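PDB 2H9F: hypothetical protein from Pseudomonas aeruginosa, which probably acts as a PrpF-family isomerase of methylaconitate. Local coordinates for residues Gly196-Asp201 / Ala329-Thr334; Pro205-Phe210 / Phe250-Val255; Val224-Ile229 / Phe281-Arg286. One frame throughout, in Å; residues are numbered along the deposited sequence.

Interaction 1 of 3, residues Gly196-Asp201 / Ala329-Thr334; sequences GNLVDD and AAIPGT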
# COMPACT_ATOMS: atom_id res chain seq x y z
N GLY A 196 -28.79 -9.47 33.17
CA GLY A 196 -30.24 -9.38 33.19
C GLY A 196 -30.77 -8.00 33.55
O GLY A 196 -31.98 -7.82 33.65
N ASN A 197 -29.90 -7.01 33.73
CA ASN A 197 -30.35 -5.67 34.11
C ASN A 197 -29.78 -4.65 33.19
O ASN A 197 -28.65 -4.81 32.72
CB ASN A 197 -29.89 -5.34 35.53
CG ASN A 197 -30.38 -6.33 36.52
OD1 ASN A 197 -31.56 -6.68 36.53
ND2 ASN A 197 -29.48 -6.80 37.38
N LEU A 198 -30.55 -3.58 32.97
CA LEU A 198 -30.14 -2.47 32.13
C LEU A 198 -29.10 -1.62 32.81
O LEU A 198 -28.28 -0.99 32.14
CB LEU A 198 -31.34 -1.58 31.81
CG LEU A 198 -32.44 -2.23 30.95
CD1 LEU A 198 -33.55 -1.20 30.72
CD2 LEU A 198 -31.90 -2.76 29.62
N VAL A 199 -29.17 -1.58 34.13
CA VAL A 199 -28.18 -0.89 34.96
C VAL A 199 -27.95 -1.71 36.21
O VAL A 199 -28.90 -2.24 36.78
CB VAL A 199 -28.66 0.52 35.35
CG1 VAL A 199 -27.58 1.25 36.09
CG2 VAL A 199 -29.06 1.28 34.11
N ASP A 200 -26.69 -1.82 36.62
CA ASP A 200 -26.30 -2.60 37.79
C ASP A 200 -25.49 -1.72 38.74
O ASP A 200 -25.03 -0.61 38.36
CB ASP A 200 -25.41 -3.78 37.37
CG ASP A 200 -26.19 -4.93 36.69
OD1 ASP A 200 -26.82 -5.77 37.41
OD2 ASP A 200 -26.12 -5.02 35.44
N ASP A 201 -25.34 -2.17 39.97
CA ASP A 201 -24.40 -1.53 40.90
C ASP A 201 -23.11 -2.32 40.82
O ASP A 201 -23.08 -3.47 41.21
CB ASP A 201 -24.97 -1.49 42.30
CG ASP A 201 -26.15 -0.54 42.40
OD1 ASP A 201 -26.00 0.63 41.96
OD2 ASP A 201 -27.23 -0.95 42.89
N ALA A 329 -28.04 3.11 23.48
CA ALA A 329 -28.82 4.32 23.42
C ALA A 329 -30.28 4.01 23.09
O ALA A 329 -31.20 4.63 23.63
CB ALA A 329 -28.23 5.31 22.41
N ALA A 330 -30.49 3.04 22.21
CA ALA A 330 -31.83 2.70 21.73
C ALA A 330 -32.70 1.98 22.79
O ALA A 330 -33.93 1.96 22.67
CB ALA A 330 -31.74 1.88 20.47
N ILE A 331 -32.05 1.40 23.80
CA ILE A 331 -32.75 0.57 24.78
C ILE A 331 -33.02 1.46 25.99
O ILE A 331 -32.11 1.85 26.72
CB ILE A 331 -31.99 -0.73 25.14
CG1 ILE A 331 -31.97 -1.68 23.93
CG2 ILE A 331 -32.69 -1.52 26.28
CD1 ILE A 331 -31.02 -2.82 24.04
N PRO A 332 -34.29 1.81 26.19
CA PRO A 332 -34.57 2.79 27.22
C PRO A 332 -34.24 2.30 28.60
O PRO A 332 -34.60 1.19 28.97
CB PRO A 332 -36.07 3.04 27.06
CG PRO A 332 -36.58 1.96 26.31
CD PRO A 332 -35.51 1.39 25.49
N GLY A 333 -33.54 3.12 29.36
CA GLY A 333 -33.18 2.78 30.74
C GLY A 333 -31.69 2.55 30.94
O GLY A 333 -31.22 2.57 32.08
N THR A 334 -30.95 2.29 29.87
CA THR A 334 -29.50 2.12 29.99
C THR A 334 -28.89 3.46 30.32
O THR A 334 -29.50 4.53 30.10
CB THR A 334 -28.82 1.55 28.71
OG1 THR A 334 -28.85 2.53 27.69
CG2 THR A 334 -29.48 0.27 28.25

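Interaction 2 of 3, residues Pro205-Phe210 / Phe250-Val255; sequences PGVGTF and FERIRV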
# COMPACT_ATOMS: atom_id res chain seq x y z
N PRO A 205 -13.56 -3.14 43.89
CA PRO A 205 -12.77 -3.21 45.12
C PRO A 205 -11.72 -2.11 45.25
O PRO A 205 -10.89 -1.92 44.35
CB PRO A 205 -12.12 -4.59 45.03
CG PRO A 205 -13.12 -5.41 44.30
CD PRO A 205 -13.69 -4.48 43.26
N GLY A 206 -11.80 -1.39 46.37
CA GLY A 206 -10.90 -0.26 46.63
C GLY A 206 -11.12 0.99 45.80
O GLY A 206 -10.47 2.00 46.05
N VAL A 207 -12.02 0.95 44.82
CA VAL A 207 -12.29 2.11 43.96
C VAL A 207 -13.65 2.72 44.26
O VAL A 207 -13.78 3.94 44.41
CB VAL A 207 -12.18 1.77 42.46
CG1 VAL A 207 -12.33 3.05 41.62
CG2 VAL A 207 -10.86 1.06 42.16
N GLY A 208 -14.68 1.88 44.32
CA GLY A 208 -16.05 2.35 44.57
C GLY A 208 -17.13 1.41 44.06
O GLY A 208 -16.85 0.32 43.56
N THR A 209 -18.38 1.84 44.23
CA THR A 209 -19.51 1.12 43.67
C THR A 209 -20.22 2.09 42.73
O THR A 209 -20.56 3.20 43.11
CB THR A 209 -20.43 0.56 44.75
OG1 THR A 209 -19.72 -0.45 45.47
CG2 THR A 209 -21.68 -0.07 44.15
N PHE A 210 -20.38 1.68 41.48
CA PHE A 210 -20.77 2.61 40.44
C PHE A 210 -21.95 2.06 39.65
O PHE A 210 -22.02 0.88 39.44
CB PHE A 210 -19.61 2.80 39.48
CG PHE A 210 -18.38 3.39 40.12
CD1 PHE A 210 -18.44 4.60 40.79
CD2 PHE A 210 -17.16 2.74 40.05
CE1 PHE A 210 -17.31 5.14 41.39
CE2 PHE A 210 -16.02 3.28 40.65
CZ PHE A 210 -16.09 4.49 41.30
N PHE A 250 -9.07 2.73 35.74
CA PHE A 250 -10.03 2.34 34.71
C PHE A 250 -10.00 0.83 34.50
O PHE A 250 -11.05 0.19 34.31
CB PHE A 250 -9.72 3.05 33.38
CG PHE A 250 -10.36 4.36 33.24
CD1 PHE A 250 -11.74 4.48 33.18
CD2 PHE A 250 -9.58 5.52 33.12
CE1 PHE A 250 -12.34 5.76 33.04
CE2 PHE A 250 -10.17 6.77 32.98
CZ PHE A 250 -11.55 6.89 32.93
N GLU A 251 -8.79 0.27 34.53
CA GLU A 251 -8.63 -1.16 34.32
C GLU A 251 -9.31 -1.93 35.43
O GLU A 251 -9.81 -3.03 35.20
CB GLU A 251 -7.16 -1.54 34.21
CG GLU A 251 -6.87 -3.07 34.11
CD GLU A 251 -7.37 -3.74 32.83
OE1 GLU A 251 -7.87 -3.00 31.94
OE2 GLU A 251 -7.27 -5.01 32.73
N ARG A 252 -9.33 -1.37 36.63
CA ARG A 252 -9.99 -2.03 37.76
C ARG A 252 -11.49 -2.10 37.55
O ARG A 252 -12.14 -3.10 37.87
CB ARG A 252 -9.60 -1.36 39.07
CG ARG A 252 -8.31 -1.95 39.60
CD ARG A 252 -7.40 -0.94 40.19
NE ARG A 252 -7.71 -0.69 41.59
CZ ARG A 252 -7.21 -1.37 42.62
NH1 ARG A 252 -6.35 -2.38 42.44
NH2 ARG A 252 -7.59 -1.02 43.85
N ILE A 253 -12.02 -1.04 36.98
CA ILE A 253 -13.45 -0.99 36.66
C ILE A 253 -13.74 -1.98 35.54
O ILE A 253 -14.71 -2.76 35.62
CB ILE A 253 -13.91 0.42 36.26
CG1 ILE A 253 -13.56 1.45 37.35
CG2 ILE A 253 -15.41 0.42 36.06
CD1 ILE A 253 -13.85 2.86 37.02
N ARG A 254 -12.88 -1.98 34.53
CA ARG A 254 -13.04 -2.88 33.41
C ARG A 254 -13.03 -4.34 33.91
O ARG A 254 -13.87 -5.14 33.53
CB ARG A 254 -11.94 -2.65 32.36
CG ARG A 254 -12.24 -3.26 30.96
CD ARG A 254 -11.06 -3.15 29.98
NE ARG A 254 -9.99 -4.08 30.33
CZ ARG A 254 -9.92 -5.38 30.01
NH1 ARG A 254 -10.82 -5.97 29.25
NH2 ARG A 254 -8.90 -6.08 30.42
N VAL A 255 -12.11 -4.67 34.81
CA VAL A 255 -12.00 -6.04 35.36
C VAL A 255 -13.22 -6.44 36.19
O VAL A 255 -13.73 -7.56 36.10
CB VAL A 255 -10.67 -6.18 36.19
CG1 VAL A 255 -10.59 -7.51 36.93
CG2 VAL A 255 -9.46 -6.01 35.27

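Interaction 3 of 3, residues Val224-Ile229 / Phe281-Arg286; sequences VNAEEI and FVAPPR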
# COMPACT_ATOMS: atom_id res chain seq x y z
N VAL A 224 -20.14 3.42 32.18
CA VAL A 224 -20.37 4.10 33.45
C VAL A 224 -20.59 5.57 33.21
O VAL A 224 -20.28 6.04 32.16
CB VAL A 224 -19.19 3.87 34.42
CG1 VAL A 224 -19.07 2.35 34.76
CG2 VAL A 224 -17.88 4.40 33.84
N ASN A 225 -21.15 6.27 34.20
CA ASN A 225 -21.37 7.69 34.13
C ASN A 225 -20.10 8.41 34.49
O ASN A 225 -19.56 8.22 35.60
CB ASN A 225 -22.47 8.09 35.12
CG ASN A 225 -23.88 7.73 34.63
OD1 ASN A 225 -24.16 7.81 33.42
ND2 ASN A 225 -24.76 7.34 35.56
N ALA A 226 -19.65 9.24 33.56
CA ALA A 226 -18.53 10.15 33.77
C ALA A 226 -18.53 10.77 35.16
O ALA A 226 -17.53 10.69 35.89
CB ALA A 226 -18.53 11.22 32.73
N GLU A 227 -19.64 11.39 35.54
CA GLU A 227 -19.67 12.16 36.78
C GLU A 227 -19.35 11.28 37.98
O GLU A 227 -18.56 11.64 38.85
CB GLU A 227 -21.03 12.82 36.99
CG GLU A 227 -21.03 13.86 38.13
CD GLU A 227 -22.43 14.48 38.42
OE1 GLU A 227 -23.20 14.77 37.46
OE2 GLU A 227 -22.74 14.68 39.63
N GLU A 228 -19.95 10.09 38.02
CA GLU A 228 -19.79 9.24 39.17
C GLU A 228 -18.34 8.80 39.36
O GLU A 228 -17.88 8.65 40.48
CB GLU A 228 -20.73 8.04 39.09
CG GLU A 228 -20.94 7.39 40.45
CD GLU A 228 -21.90 6.21 40.44
OE1 GLU A 228 -22.52 5.92 39.38
OE2 GLU A 228 -22.03 5.59 41.52
N ILE A 229 -17.63 8.56 38.28
CA ILE A 229 -16.27 8.06 38.39
C ILE A 229 -15.25 9.19 38.37
O ILE A 229 -14.06 8.93 38.30
CB ILE A 229 -15.92 7.05 37.29
CG1 ILE A 229 -15.95 7.71 35.91
CG2 ILE A 229 -16.85 5.83 37.37
CD1 ILE A 229 -15.28 6.88 34.86
N PHE A 281 -17.10 5.73 29.38
CA PHE A 281 -17.87 6.54 30.26
C PHE A 281 -18.62 7.55 29.42
O PHE A 281 -18.10 8.04 28.42
CB PHE A 281 -17.04 7.23 31.36
CG PHE A 281 -15.80 7.95 30.89
CD1 PHE A 281 -14.65 7.27 30.56
CD2 PHE A 281 -15.76 9.37 30.89
CE1 PHE A 281 -13.49 7.96 30.19
CE2 PHE A 281 -14.61 10.06 30.49
CZ PHE A 281 -13.48 9.37 30.15
N VAL A 282 -19.84 7.84 29.89
CA VAL A 282 -20.81 8.67 29.19
C VAL A 282 -21.25 9.88 30.02
O VAL A 282 -21.17 9.88 31.26
CB VAL A 282 -22.07 7.83 28.80
CG1 VAL A 282 -21.65 6.64 27.96
CG2 VAL A 282 -22.87 7.39 30.02
N ALA A 283 -21.76 10.88 29.33
CA ALA A 283 -22.25 12.07 29.97
C ALA A 283 -23.27 12.77 29.06
O ALA A 283 -23.27 12.62 27.84
CB ALA A 283 -21.11 13.02 30.30
N PRO A 284 -24.16 13.55 29.67
CA PRO A 284 -24.99 14.41 28.85
C PRO A 284 -24.11 15.39 28.09
O PRO A 284 -22.98 15.62 28.49
CB PRO A 284 -25.85 15.16 29.84
CG PRO A 284 -25.51 14.64 31.19
CD PRO A 284 -24.40 13.67 31.11
N PRO A 285 -24.65 15.96 27.03
CA PRO A 285 -23.90 16.84 26.18
C PRO A 285 -23.42 18.12 26.85
O PRO A 285 -24.06 18.70 27.69
CB PRO A 285 -24.85 17.13 25.02
CG PRO A 285 -26.14 16.65 25.39
CD PRO A 285 -26.02 15.73 26.53
N ARG A 286 -22.27 18.55 26.39
CA ARG A 286 -21.54 19.63 26.97
C ARG A 286 -20.67 20.08 25.83
O ARG A 286 -20.14 19.26 25.09
CB ARG A 286 -20.63 19.09 28.05
CG ARG A 286 -20.73 19.75 29.38
CD ARG A 286 -20.58 18.72 30.47
NE ARG A 286 -21.70 18.82 31.42
CZ ARG A 286 -22.25 17.78 32.04
NH1 ARG A 286 -21.79 16.55 31.83
NH2 ARG A 286 -23.28 17.97 32.87
O HOH W 1 -21.83 11.84 33.64

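Interaction 1 of 3, residues Gly196-Asp201 / Ala329-Thr334
Following Asn197, Leu198 reaches across to the turn Ile331-Thr334 with both of its methyls. With CG beside the backbone N and anti to the carbonyl carbon (chi1 -65°), and the branch extended beyond it, the fork opens toward the turn. CD1 lies 3.1 Å from Pro332 O and meets the alpha carbon of Gly333; the Leu198 and Ile331 side chains cross obliquely, with CD2 3.6 Å from Ile331 CG2 and 4.1 Å from Thr334 CG2. Phe193 and Trp370 pack around the same leucine and Ile331. Val199 CG2, placed anti to the carbonyl carbon of its own residue, sits 3.2 Å from Gly333 O. At Asp200, where the strand begins, OD1 takes a nearly straight bond from Asn197 ND2 (2.9 Å, 173°); the donor stands above the carboxylate plane, and Arg260 adds a salt bridge to that oxygen. Across the contact, the type II turn leads into helix 335-339, with Thr334 as its N-cap: OG1 bonds to Asn337 N and to Ala328 O. No hydrogen bond joins the two segments, so their association rests on methyl groups set against a turn, two of whose carbonyls face hydrocarbon, while polar bonds shape each segment separately.

Interaction 2 of 3, residues Pro205-Phe210 / Phe250-Val255
Behind the touching pair Val207 and Arg252, Glu251 OE2 takes two donors: Arg254 NH2 on the same helix, at 3.0 Å on its syn lone pair, and Gln274 NE2 from the loop that follows the helix. Arg254 meets the carboxylate side-on, its NE giving OE1 a nearly straight bond of 2.9 Å that lies in the guanidinium plane. This salt bridge spans about one turn of helix 244-260; Arg254 also bonds to Arg273 O and Pro277 O, and so ties the helix to the chain that follows it. The helix presents different side chains to the hairpin. Val207 CG2 touches Arg252 NE at 3.6 Å, near the plane of the guanidinium and at its edge; the arginine chain, bent at chi2 and chi3, brings NH2 to 3.5 Å from Pro205 O, where the angle does not suit a hydrogen bond. With CG1 anti to the backbone N (chi1 -174°), the other methyl of Val207 lies in plane at the edge of the Phe210 ring. Deeper in, Ile253 CD1 approaches Phe210 CE2 at 4.2 Å, obliquely to the ring, and Arg249 also packs on Phe210 and Val207. Val207 and Gly208 both face Val204, a classic beta bulge at the start of strand 208-216, so the arrangement is that of a bulged beta hairpin whose tip lies against a helix on one side of its sheet.

Interaction 3 of 3, residues Val224-Ile229 / Phe281-Arg286
Strands 220-225 and 278-283 run parallel, Val224 paired with Phe281 and Asn225 with Val282, and Val282 makes both hydrogen bonds between the two segments: its N gives to Val224 O (2.9 Å, 155°) and its O accepts from Ala226 N (2.8 Å, 158°). The ladder continues with backbone bonding between Val224 and Ala280. Val224 O is approached almost end-on by the N-H of Val282 and also receives a CA-H...O contact from Phe281. A water bonded to Glu227 N donates to Val282 O as well, at 3.2 Å, carrying the linkage on as the first strand turns away.

Val224 and Phe281 share one face of the sheet, where Val224 CG2 meets Phe281 CB at 3.9 Å. CG of Phe281 stands between the backbone N and the carbonyl carbon (chi1 50°), which sends the ring away from Val224. Ala226 CB lies at the ring edge, 3.8 Å from CD2 and near its plane, while Ile229 crosses Phe281 at about a right angle, its CD1 touching CB at the base of the ring. The ring continues into an aromatic group with Phe250 and Tyr231. On the other face, Asn225 OD1 rests 3.7 Å from Val282 CG2, close to helix 335-339. The chemistry is thus divided: backbone bonds set the register, a water extends the link past the strand end, and apolar contacts round Phe281 hold residues 226-229 close beside the strand.

Overall arrangement
All three contacts lie on the same side of the molecule, and each has one segment on, in turn, strands 200-204, 208-216 and 220-225, which follow one another. Interaction 3 is the buried one; interactions 1 and 2 are partly buried and reach out from the loops flanking strands 200-204 and 208-216, with Phe210 on the strand itself, to a turn before helix 335-339 and to helix 244-260. Asp201 CB packs on Thr209 CG2 between interactions 1 and 2, and Phe250 CZ lies 3.5 Å from Phe281 CE1 between interactions 2 and 3. Interactions 1 and 3 do not touch. Interactions 1 and 2 join their segments by side-chain packing without hydrogen bonds, whereas interaction 3 adds backbone bonds to buried apolar packing.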